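Local coordinates for E3 ubiquitin-protein ligase ORTHRUS 2 (Arabidopsis thaliana, PDB 7DUF) that probably promotes ubiquitin transfer to target proteins as a RING-type E3 ligase, and carries a zinc-binding PHD finger whose recognition of histone H3 tail peptides is abrogated, at residues Trp41-Ser44 with Pro49-Thr52. Numbering follows the deposited sequence.
Sequences WHVS and PPKT. With ZN (zinc ion), chain D.
V43 meets P49 and P50 where the chain, having left strand 40-42, loops back on its way to helix 53-57. The backbones come closest at V43 and P49, with CA atoms 6.2 Å apart, and no hydrogen bond joins the two segments. P49 and P50 are both polyproline II-like, and the chain runs on to T52, the N-cap of helix 53-57, whose OG1 accepts a bond from the N of S55.

Between side chains the touch comes from one methyl, V43 CG2, which stands anti to the backbone N and reaches P50 CD at 4.1 Å, the two side chains slanting across each other. The same methyl lies 4.4 Å from P49 CB. In a separate touch, P49 CG rests 3.9 Å from the carbonyl O of V43. L53 of the second subunit packs on both V43 and P50.

One residue back, H42 turns to the metal: with CG anti to the backbone N (chi1 -171°), its ND1 binds zinc at 2.1 Å, alongside the sulfurs of C19, C22 and C45. NE2 of the same ring hydrogen-bonds to E30 OE2, so zinc at one nitrogen and E30 at the other together hold the ring's rotation, and S44 CB lies over one ring face, toward the rim.

Small and wholly apolar between side chains, the contact sets the extended P49-P50 pair against V43 with nothing directional to fix it; the fit rests on shape and on L53 of the second subunit, while the rigid anchoring of this PHD finger lies next door, at H42 and zinc.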
ATOM      1  N   TRP A  41       5.979  -5.928   6.367  1.00 61.39           N
ATOM      2  CA  TRP A  41       7.397  -5.610   6.313  1.00 57.51           C
ATOM      3  C   TRP A  41       7.590  -4.127   6.580  1.00 66.94           C
ATOM      4  O   TRP A  41       6.773  -3.300   6.164  1.00 79.06           O
ATOM      5  CB  TRP A  41       8.008  -5.975   4.952  1.00 56.54           C
ATOM      6  CG  TRP A  41       8.077  -7.445   4.693  1.00 55.05           C
ATOM      7  CD1 TRP A  41       7.030  -8.280   4.442  1.00 60.79           C
ATOM      8  CD2 TRP A  41       9.256  -8.258   4.651  1.00 57.22           C
ATOM      9  NE1 TRP A  41       7.482  -9.563   4.253  1.00 63.64           N
ATOM     10  CE2 TRP A  41       8.846  -9.576   4.374  1.00 58.50           C
ATOM     11  CE3 TRP A  41      10.620  -7.998   4.824  1.00 64.59           C
ATOM     12  CZ2 TRP A  41       9.748 -10.632   4.264  1.00 66.33           C
ATOM     13  CZ3 TRP A  41      11.515  -9.049   4.715  1.00 67.35           C
ATOM     14  CH2 TRP A  41      11.075 -10.350   4.438  1.00 66.88           C
ATOM     15  N   HIS A  42       8.672  -3.793   7.279  1.00 62.94           N
ATOM     16  CA  HIS A  42       9.035  -2.398   7.501  1.00 66.26           C
ATOM     17  C   HIS A  42       9.701  -1.870   6.237  1.00 66.79           C
ATOM     18  O   HIS A  42      10.813  -2.284   5.893  1.00 70.86           O
ATOM     19  CB  HIS A  42       9.954  -2.268   8.711  1.00 72.80           C
ATOM     20  CG  HIS A  42      10.193  -0.853   9.136  1.00 71.33           C
ATOM     21  ND1 HIS A  42      11.186  -0.498  10.023  1.00 80.40           N
ATOM     22  CD2 HIS A  42       9.565   0.297   8.793  1.00 71.84           C
ATOM     23  CE1 HIS A  42      11.160   0.808  10.208  1.00 80.58           C
ATOM     24  NE2 HIS A  42      10.187   1.316   9.474  1.00 75.56           N
ATOM     25  N   VAL A  43       9.021  -0.952   5.543  1.00 66.93           N
ATOM     26  CA  VAL A  43       9.490  -0.504   4.234  1.00 69.22           C
ATOM     27  C   VAL A  43      10.824   0.222   4.344  1.00 67.89           C
ATOM     28  O   VAL A  43      11.596   0.264   3.378  1.00 72.38           O
ATOM     29  CB  VAL A  43       8.417   0.373   3.554  1.00 69.50           C
ATOM     30  CG1 VAL A  43       8.533   1.826   3.999  1.00 68.06           C
ATOM     31  CG2 VAL A  43       8.520   0.259   2.040  1.00 70.47           C
ATOM     32  N   SER A  44      11.127   0.791   5.512  1.00 70.30           N
ATOM     33  CA  SER A  44      12.403   1.478   5.682  1.00 69.70           C
ATOM     34  C   SER A  44      13.566   0.494   5.670  1.00 71.83           C
ATOM     35  O   SER A  44      14.628   0.788   5.109  1.00 73.67           O
ATOM     36  CB  SER A  44      12.396   2.282   6.982  1.00 73.45           C
ATOM     37  OG  SER A  44      13.684   2.303   7.573  1.00 88.21           O
ATOM     38  N   PRO A  49      13.162  -0.864  -1.747  1.00 59.32           N
ATOM     39  CA  PRO A  49      11.774  -0.452  -1.580  1.00 54.43           C
ATOM     40  C   PRO A  49      11.123  -0.221  -2.927  1.00 61.87           C
ATOM     41  O   PRO A  49      11.805   0.085  -3.924  1.00 68.03           O
ATOM     42  CB  PRO A  49      11.889   0.852  -0.778  1.00 55.98           C
ATOM     43  CG  PRO A  49      13.219   0.760  -0.099  1.00 61.79           C
ATOM     44  CD  PRO A  49      14.095   0.069  -1.096  1.00 65.38           C
ATOM     45  N   PRO A  50       9.800  -0.364  -3.012  1.00 61.30           N
ATOM     46  CA  PRO A  50       9.122  -0.160  -4.297  1.00 63.13           C
ATOM     47  C   PRO A  50       9.247   1.282  -4.766  1.00 67.49           C
ATOM     48  O   PRO A  50       9.198   2.221  -3.969  1.00 79.35           O
ATOM     49  CB  PRO A  50       7.667  -0.534  -3.991  1.00 66.71           C
ATOM     50  CG  PRO A  50       7.533  -0.330  -2.514  1.00 60.76           C
ATOM     51  CD  PRO A  50       8.858  -0.747  -1.947  1.00 59.70           C
ATOM     52  N   LYS A  51       9.415   1.451  -6.079  1.00 70.23           N
ATOM     53  CA  LYS A  51       9.677   2.761  -6.661  1.00 65.60           C
ATOM     54  C   LYS A  51       8.554   3.278  -7.549  1.00 71.91           C
ATOM     55  O   LYS A  51       8.580   4.456  -7.920  1.00 77.36           O
ATOM     56  CB  LYS A  51      10.981   2.730  -7.472  1.00 60.98           C
ATOM     57  CG  LYS A  51      12.219   2.406  -6.650  1.00 70.87           C
ATOM     58  CD  LYS A  51      13.432   2.105  -7.526  1.00 67.66           C
ATOM     59  CE  LYS A  51      13.039   1.741  -8.953  1.00 73.38           C
ATOM     60  NZ  LYS A  51      14.105   0.966  -9.649  1.00 91.32           N
ATOM     61  N   THR A  52       7.586   2.441  -7.910  1.00 73.37           N
ATOM     62  CA  THR A  52       6.436   2.876  -8.685  1.00 66.22           C
ATOM     63  C   THR A  52       5.164   2.638  -7.883  1.00 70.38           C
ATOM     64  O   THR A  52       5.145   1.867  -6.920  1.00 76.41           O
ATOM     65  CB  THR A  52       6.347   2.148 -10.035  1.00 68.50           C
ATOM     66  OG1 THR A  52       5.892   0.805  -9.830  1.00 78.16           O
ATOM     67  CG2 THR A  52       7.705   2.120 -10.721  1.00 71.54           C
TER
HETATM   68 ZN    ZN D 402      12.701  -1.760  10.697  1.00 94.69          ZN